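Local coordinates for protein thiamine phosphate pyrophosphorylase (Bacteroides thetaiotaomicron VPI-5482, PDB 3CEU) that probably makes thiamine phosphate by joining the pyrimidine and thiazole halves of the vitamin, as a TIM-barrel enzyme of the thiamine monophosphate synthase family, at residues E43-L46 and T47-E51; D16-I19 and T20-E24; I57-H60 and E61-L65. All coordinates share one frame; numbering follows the deposited sequence.

How the contacts relate
All three contacts are local ones in the first third of a parallel eight-stranded TIM barrel, and they follow the chain in the order contact 2, contact 1, contact 3. Contact 2 lies on helix 15-24, between strands 2-6 and 29-32; contact 1 closes helix 39-48, the next helix of the outer layer; contact 3 runs from strand 57-59 into the loop after it. The centres of contacts 1 and 2 are about 11 Å apart, those of 1 and 3 about 13 Å, and those of 2 and 3 about 18 Å. I49 packs on both T20 and I57, and F23 also reaches I57, tying neighbouring beta-alpha units into one wall.

Contact 1: residues E43-L46 and T47-E51; sequences ERLL and TLIPE
A helix C-terminus forms this local contact, at the last turn of helix 39-48, the crossover between barrel strands 29-32 and 57-59. T47 and L48 are still helical, whereas I49 has left helical geometry and leads the chain away.

The carbonyl of E43 is gripped twice by T47. The T47 N-H gives the regular helical bond to E43 O at 2.9 Å, and T47 OG1 donates to the same E43 O at 2.7 Å, lying above the carbonyl plane on the face opposite the amide. A chi1 of -54° sets OG1 beside the threonine's own nitrogen, where it faces the preceding turn and the E43 oxygen. Threonine suits an exposed position here, because the hydroxyl finds a partner in the backbone of its own helix. One residue on, the L48 N-H bonds to R44 O, and the I49 N-H reaches L45 O at 3.2 Å.

I49 turns its CG1 against the carbonyl oxygens of L46 (CG1 to O 3.0 Å) and L45. CG1 sits between backbone nitrogen and carbonyl carbon (chi1 43°), and from there CD1 meets L45 CD2 at 3.6 Å, the two chains crossing at a slant, and L46 CD2 at 3.8 Å, running alongside it. Branched apolar residues fit this buried side, where I49 also packs on T20 of helix 15-24 and L46 on F69.

H54 NE2 bonds to both L46 O and I49 O, which lie close together as two acceptors. Its N-H probably eases the repulsion between these oxygens, adding to the weak bond that L46 O receives from I49 N.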
loop_
_atom_site.group_PDB
_atom_site.type_symbol
_atom_site.label_atom_id
_atom_site.label_comp_id
_atom_site.label_asym_id
_atom_site.label_seq_id
_atom_site.Cartn_x
_atom_site.Cartn_y
_atom_site.Cartn_z
ATOM N N GLU A 43 15.048 -10.753 -1.094
ATOM C CA GLU A 43 15.284 -11.471 -2.337
ATOM C C GLU A 43 14.598 -12.833 -2.288
ATOM O O GLU A 43 13.996 -13.267 -3.271
ATOM C CB GLU A 43 16.786 -11.658 -2.576
ATOM C CG GLU A 43 17.578 -10.379 -2.820
ATOM C CD GLU A 43 19.078 -10.643 -2.922
ATOM O OE1 GLU A 43 19.681 -11.077 -1.905
ATOM O OE2 GLU A 43 19.660 -10.418 -4.012
ATOM N N ARG A 44 14.674 -13.506 -1.143
ATOM C CA ARG A 44 14.056 -14.825 -0.992
ATOM C C ARG A 44 12.558 -14.752 -1.257
ATOM O O ARG A 44 12.009 -15.543 -2.022
ATOM C CB ARG A 44 14.338 -15.376 0.416
ATOM C CG ARG A 44 15.840 -15.407 0.744
ATOM C CD ARG A 44 16.188 -15.884 2.161
ATOM N NE ARG A 44 16.132 -17.339 2.322
ATOM C CZ ARG A 44 15.017 -18.032 2.533
ATOM N NH1 ARG A 44 13.849 -17.405 2.616
ATOM N NH2 ARG A 44 15.073 -19.350 2.668
ATOM N N LEU A 45 11.905 -13.781 -0.636
ATOM C CA LEU A 45 10.477 -13.604 -0.813
ATOM C C LEU A 45 10.166 -13.268 -2.271
ATOM O O LEU A 45 9.314 -13.904 -2.889
ATOM C CB LEU A 45 9.976 -12.495 0.117
ATOM C CG LEU A 45 8.476 -12.411 0.397
ATOM C CD1 LEU A 45 8.203 -11.379 1.482
ATOM C CD2 LEU A 45 7.742 -12.054 -0.862
ATOM N N LEU A 46 10.857 -12.281 -2.831
ATOM C CA LEU A 46 10.605 -11.895 -4.221
ATOM C C LEU A 46 10.794 -13.056 -5.201
ATOM O O LEU A 46 10.073 -13.159 -6.187
ATOM C CB LEU A 46 11.506 -10.715 -4.619
ATOM C CG LEU A 46 11.346 -9.448 -3.775
ATOM C CD1 LEU A 46 12.547 -8.534 -3.962
ATOM C CD2 LEU A 46 10.049 -8.749 -4.139
ATOM N N THR A 47 11.754 -13.932 -4.927
ATOM C CA THR A 47 12.008 -15.073 -5.806
ATOM C C THR A 47 10.846 -16.071 -5.820
ATOM O O THR A 47 10.559 -16.670 -6.848
ATOM C CB THR A 47 13.287 -15.843 -5.397
ATOM O OG1 THR A 47 14.395 -14.940 -5.334
ATOM C CG2 THR A 47 13.590 -16.930 -6.411
ATOM N N LEU A 48 10.192 -16.249 -4.674
ATOM C CA LEU A 48 9.064 -17.174 -4.549
ATOM C C LEU A 48 7.800 -16.664 -5.204
ATOM O O LEU A 48 6.951 -17.451 -5.624
ATOM C CB LEU A 48 8.757 -17.448 -3.084
ATOM C CG LEU A 48 9.540 -18.575 -2.419
ATOM C CD1 LEU A 48 10.992 -18.521 -2.852
ATOM C CD2 LEU A 48 9.412 -18.440 -0.896
ATOM N N ILE A 49 7.653 -15.347 -5.269
ATOM C CA ILE A 49 6.473 -14.787 -5.889
ATOM C C ILE A 49 6.675 -14.668 -7.388
ATOM O O ILE A 49 7.684 -14.141 -7.850
ATOM C CB ILE A 49 6.117 -13.407 -5.292
ATOM C CG1 ILE A 49 7.384 -12.575 -5.114
ATOM C CG2 ILE A 49 5.400 -13.589 -3.959
ATOM C CD1 ILE A 49 7.164 -11.288 -4.334
ATOM N N PRO A 50 5.713 -15.187 -8.167
ATOM C CA PRO A 50 5.692 -15.187 -9.633
ATOM C C PRO A 50 6.173 -13.884 -10.238
ATOM O O PRO A 50 5.668 -12.816 -9.897
ATOM C CB PRO A 50 4.225 -15.453 -9.946
ATOM C CG PRO A 50 3.854 -16.411 -8.882
ATOM C CD PRO A 50 4.486 -15.806 -7.634
ATOM N N GLU A 51 7.141 -13.989 -11.146
ATOM C CA GLU A 51 7.734 -12.835 -11.823
ATOM C C GLU A 51 6.692 -11.828 -12.308
ATOM O O GLU A 51 6.848 -10.625 -12.114
ATOM C CB GLU A 51 8.557 -13.297 -13.035
ATOM C CG GLU A 51 9.304 -14.625 -12.853
ATOM C CD GLU A 51 9.961 -15.130 -14.146
ATOM O OE1 GLU A 51 11.044 -14.623 -14.518
ATOM O OE2 GLU A 51 9.387 -16.037 -14.794
#

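Contact 2: residues D16-I19 and T20-E24; sequences DKII and TALFE
I19 overlaps the ring of F23, one turn further along helix 15-24, the two side chains lying next to each other and heading the same way. The touching branch is the methyl CG2, 3.5 Å from F23 CE2 and meeting the ring at a slant. CG1 lies beside the backbone nitrogen (chi1 -69°), which leaves the CG2 methyl opposite that nitrogen and alongside the carbonyl carbon, on the side where the next turn brings the phenylalanine. Beta-branched isoleucine thus fixes a methyl close to the backbone, filling the place beside CE2 and F23 CD2, the latter 3.7 Å from I19 CG2. Beyond I19 the ring of F23 stacks with Y53, while I19 itself packs against L45 of helix 39-48.

I18 and L22 also run side by side. L22 rests its CG against the carbonyl of I18, 3.1 Å from I18 O, and I18 CG2 with L22 CD1 forms a looser methyl pair at 4.0 Å. Apolar chains suit this flank, where W176 meets I18 and L22, and helix 188-201 sets V190 against I18, F194 against L22 and I191 against the small A21.

The polar bond made by a side chain across the contact is that of T20. T20 OG1 donates to D16 O at 2.7 Å, and the T20 N-H reaches the same D16 O at 3.0 Å from the other face of the carbonyl plane. Regular bonds from A21, L22 and F23 to K17, I18 and I19 continue the helix.

With its hydroxyl paid for inside its own helix, T20 can sit against the apolar I49, just past the end of helix 39-48, without requiring a polar partner there.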
loop_
_atom_site.group_PDB
_atom_site.type_symbol
_atom_site.label_atom_id
_atom_site.label_comp_id
_atom_site.label_asym_id
_atom_site.label_seq_id
_atom_site.Cartn_x
_atom_site.Cartn_y
_atom_site.Cartn_z
ATOM N N ASP A 16 4.930 -15.701 1.270
ATOM C CA ASP A 16 4.996 -15.688 -0.185
ATOM C C ASP A 16 3.730 -16.286 -0.806
ATOM O O ASP A 16 3.251 -15.814 -1.840
ATOM C CB ASP A 16 6.232 -16.455 -0.678
ATOM C CG ASP A 16 6.081 -17.967 -0.560
ATOM O OD1 ASP A 16 5.894 -18.470 0.563
ATOM O OD2 ASP A 16 6.153 -18.650 -1.597
ATOM N N LYS A 17 3.192 -17.323 -0.170
ATOM C CA LYS A 17 1.977 -17.982 -0.654
ATOM C C LYS A 17 0.789 -17.054 -0.496
ATOM O O LYS A 17 -0.050 -16.926 -1.386
ATOM C CB LYS A 17 1.684 -19.256 0.147
ATOM C CG LYS A 17 2.359 -20.529 -0.352
ATOM C CD LYS A 17 3.860 -20.516 -0.160
ATOM C CE LYS A 17 4.436 -21.913 -0.373
ATOM N NZ LYS A 17 3.942 -22.871 0.669
ATOM N N ILE A 18 0.711 -16.415 0.661
ATOM C CA ILE A 18 -0.391 -15.521 0.908
ATOM C C ILE A 18 -0.335 -14.360 -0.064
ATOM O O ILE A 18 -1.358 -13.981 -0.628
ATOM C CB ILE A 18 -0.384 -14.993 2.357
ATOM C CG1 ILE A 18 -0.472 -16.168 3.337
ATOM C CG2 ILE A 18 -1.569 -14.055 2.559
ATOM C CD1 ILE A 18 -0.472 -15.773 4.800
ATOM N N ILE A 19 0.853 -13.792 -0.268
ATOM C CA ILE A 19 0.988 -12.665 -1.182
ATOM C C ILE A 19 0.572 -13.049 -2.593
ATOM O O ILE A 19 -0.149 -12.312 -3.266
ATOM C CB ILE A 19 2.435 -12.131 -1.216
ATOM C CG1 ILE A 19 2.759 -11.454 0.124
ATOM C CG2 ILE A 19 2.609 -11.151 -2.399
ATOM C CD1 ILE A 19 4.220 -11.003 0.299
ATOM N N THR A 20 1.027 -14.211 -3.039
ATOM C CA THR A 20 0.707 -14.685 -4.374
ATOM C C THR A 20 -0.801 -14.854 -4.519
ATOM O O THR A 20 -1.399 -14.442 -5.520
ATOM C CB THR A 20 1.425 -16.003 -4.628
ATOM O OG1 THR A 20 2.836 -15.791 -4.484
ATOM C CG2 THR A 20 1.125 -16.520 -6.030
ATOM N N ALA A 21 -1.405 -15.440 -3.493
ATOM C CA ALA A 21 -2.842 -15.667 -3.460
ATOM C C ALA A 21 -3.605 -14.340 -3.563
ATOM O O ALA A 21 -4.677 -14.275 -4.173
ATOM C CB ALA A 21 -3.218 -16.405 -2.163
ATOM N N LEU A 22 -3.050 -13.291 -2.957
ATOM C CA LEU A 22 -3.669 -11.969 -2.993
ATOM C C LEU A 22 -3.510 -11.366 -4.399
ATOM O O LEU A 22 -4.414 -10.696 -4.905
ATOM C CB LEU A 22 -3.035 -11.047 -1.928
ATOM C CG LEU A 22 -3.233 -11.460 -0.453
ATOM C CD1 LEU A 22 -2.245 -10.747 0.462
ATOM C CD2 LEU A 22 -4.654 -11.146 -0.034
ATOM N N PHE A 23 -2.369 -11.591 -5.038
ATOM C CA PHE A 23 -2.206 -11.064 -6.387
ATOM C C PHE A 23 -3.232 -11.762 -7.288
ATOM O O PHE A 23 -3.957 -11.111 -8.040
ATOM C CB PHE A 23 -0.780 -11.293 -6.904
ATOM C CG PHE A 23 0.197 -10.224 -6.478
ATOM C CD1 PHE A 23 -0.056 -8.885 -6.753
ATOM C CD2 PHE A 23 1.376 -10.555 -5.822
ATOM C CE1 PHE A 23 0.848 -7.892 -6.385
ATOM C CE2 PHE A 23 2.289 -9.567 -5.449
ATOM C CZ PHE A 23 2.021 -8.236 -5.733
ATOM N N GLU A 24 -3.309 -13.086 -7.181
ATOM C CA GLU A 24 -4.249 -13.879 -7.966
ATOM C C GLU A 24 -5.701 -13.392 -7.831
ATOM O O GLU A 24 -6.522 -13.625 -8.719
ATOM C CB GLU A 24 -4.145 -15.355 -7.556
ATOM C CG GLU A 24 -2.906 -16.063 -8.115
ATOM C CD GLU A 24 -2.670 -17.434 -7.501
ATOM O OE1 GLU A 24 -3.651 -18.200 -7.347
ATOM O OE2 GLU A 24 -1.498 -17.753 -7.183
#

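Contact 3: residues I57-H60 and E61-L65; sequences IVTH and EHFYL
The hydrogen bond comes first: T59, the last residue of strand 57-59, donates from OG1 to E61 O at 2.7 Å. The hydroxyl lies in the plane of that carbonyl and on one of its lone pairs, with a C=O...O angle of 132°. A chi1 of 177° swings OG1 away from the backbone nitrogen toward its own carbonyl side, the direction in which the chain continues. Threonine is apt here because its branched CB suits a strand while its hydroxyl holds the first bend after it. This loop follows the C-terminal end of the strand, the end of the barrel at which TIM-barrel enzymes keep their active sites.

The aromatic contact turns the edge of the F63 ring to the carbonyl of T59. Its CE2 stands 3.4 Å from T59 O, near the ring plane, where the slightly positive C-H groups can face a carbonyl oxygen. The same CE2 is 3.8 Å from H60 O, whose hydrogen bond comes from N77 ND2. A type I turn from H62 to L65, closed by L65 N to H62 O at 3.0 Å, leads on to helix 65-68.

Among the charged and ionisable groups, the bent chain of E61 (chi2 79°) folds its carboxylate back beside H60, with OE2 3.4 Å from H60 CB. Its polar partner lies elsewhere: OE2 accepts from K34 N. H60 NE2 is hydrogen-bonded to H31 ND1, and its ring stacks with H75, joining three neighbouring strand ends.

The T59 hydroxyl thus satisfies the main-chain carbonyl of E61, and the loop is held partly by this bond of its own and partly by polar groups of neighbouring loops and strands.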
loop_
_atom_site.group_PDB
_atom_site.type_symbol
_atom_site.label_atom_id
_atom_site.label_comp_id
_atom_site.label_asym_id
_atom_site.label_seq_id
_atom_site.Cartn_x
_atom_site.Cartn_y
_atom_site.Cartn_z
ATOM N N ILE A 57 4.745 -4.490 -7.234
ATOM C CA ILE A 57 5.369 -4.334 -5.921
ATOM C C ILE A 57 6.271 -3.092 -5.809
ATOM O O ILE A 57 7.070 -2.819 -6.699
ATOM C CB ILE A 57 6.220 -5.592 -5.587
ATOM C CG1 ILE A 57 5.326 -6.834 -5.595
ATOM C CG2 ILE A 57 6.911 -5.425 -4.236
ATOM C CD1 ILE A 57 6.081 -8.147 -5.459
ATOM N N VAL A 58 6.121 -2.349 -4.715
ATOM C CA VAL A 58 6.931 -1.167 -4.442
ATOM C C VAL A 58 7.679 -1.505 -3.167
ATOM O O VAL A 58 7.082 -2.043 -2.228
ATOM C CB VAL A 58 6.062 0.083 -4.187
ATOM C CG1 VAL A 58 6.955 1.291 -3.924
ATOM C CG2 VAL A 58 5.145 0.355 -5.378
ATOM N N THR A 59 8.978 -1.215 -3.120
ATOM C CA THR A 59 9.765 -1.545 -1.921
ATOM C C THR A 59 10.214 -0.328 -1.123
ATOM O O THR A 59 10.579 0.700 -1.693
ATOM C CB THR A 59 11.027 -2.365 -2.279
ATOM O OG1 THR A 59 11.787 -2.605 -1.091
ATOM C CG2 THR A 59 11.892 -1.634 -3.291
ATOM N N HIS A 60 10.190 -0.455 0.198
ATOM C CA HIS A 60 10.600 0.628 1.072
ATOM C C HIS A 60 12.052 0.476 1.516
ATOM O O HIS A 60 12.607 1.351 2.176
ATOM C CB HIS A 60 9.703 0.700 2.317
ATOM C CG HIS A 60 8.276 1.039 2.020
ATOM N ND1 HIS A 60 7.496 1.788 2.878
ATOM C CD2 HIS A 60 7.480 0.716 0.973
ATOM C CE1 HIS A 60 6.283 1.911 2.370
ATOM N NE2 HIS A 60 6.246 1.268 1.215
ATOM N N GLU A 61 12.675 -0.633 1.152
ATOM C CA GLU A 61 14.057 -0.849 1.547
ATOM C C GLU A 61 14.872 -1.387 0.390
ATOM O O GLU A 61 14.314 -1.813 -0.617
ATOM C CB GLU A 61 14.116 -1.819 2.741
ATOM C CG GLU A 61 13.699 -1.204 4.097
ATOM C CD GLU A 61 12.188 -1.090 4.295
ATOM O OE1 GLU A 61 11.757 -0.248 5.123
ATOM O OE2 GLU A 61 11.440 -1.851 3.644
ATOM N N HIS A 62 16.192 -1.349 0.523
ATOM C CA HIS A 62 17.068 -1.870 -0.521
ATOM C C HIS A 62 16.508 -1.570 -1.897
ATOM O O HIS A 62 16.013 -2.459 -2.604
ATOM C CB HIS A 62 17.226 -3.371 -0.332
ATOM C CG HIS A 62 17.644 -3.745 1.052
ATOM N ND1 HIS A 62 18.768 -3.220 1.654
ATOM C CD2 HIS A 62 17.078 -4.570 1.965
ATOM C CE1 HIS A 62 18.876 -3.706 2.877
ATOM N NE2 HIS A 62 17.862 -4.527 3.091
ATOM N N PHE A 63 16.598 -0.303 -2.262
ATOM C CA PHE A 63 16.098 0.173 -3.534
ATOM C C PHE A 63 16.744 -0.513 -4.735
ATOM O O PHE A 63 16.174 -0.525 -5.822
ATOM C CB PHE A 63 16.278 1.698 -3.601
ATOM C CG PHE A 63 15.394 2.467 -2.635
ATOM C CD1 PHE A 63 15.735 3.757 -2.241
ATOM C CD2 PHE A 63 14.205 1.920 -2.159
ATOM C CE1 PHE A 63 14.906 4.499 -1.401
ATOM C CE2 PHE A 63 13.363 2.656 -1.316
ATOM C CZ PHE A 63 13.717 3.950 -0.934
ATOM N N TYR A 64 17.913 -1.114 -4.547
ATOM C CA TYR A 64 18.564 -1.772 -5.669
ATOM C C TYR A 64 17.711 -2.949 -6.158
ATOM O O TYR A 64 17.832 -3.377 -7.306
ATOM C CB TYR A 64 19.948 -2.278 -5.274
ATOM C CG TYR A 64 19.927 -3.631 -4.601
ATOM C CD1 TYR A 64 19.623 -3.758 -3.243
ATOM C CD2 TYR A 64 20.186 -4.790 -5.330
ATOM C CE1 TYR A 64 19.575 -5.011 -2.632
ATOM C CE2 TYR A 64 20.143 -6.036 -4.732
ATOM C CZ TYR A 64 19.838 -6.140 -3.389
ATOM O OH TYR A 64 19.794 -7.381 -2.815
ATOM N N LEU A 65 16.855 -3.475 -5.282
ATOM C CA LEU A 65 15.984 -4.591 -5.640
ATOM C C LEU A 65 14.991 -4.188 -6.719
ATOM O O LEU A 65 14.433 -5.044 -7.415
ATOM C CB LEU A 65 15.203 -5.076 -4.421
ATOM C CG LEU A 65 16.034 -5.700 -3.301
ATOM C CD1 LEU A 65 15.151 -5.902 -2.078
ATOM C CD2 LEU A 65 16.636 -7.016 -3.767
#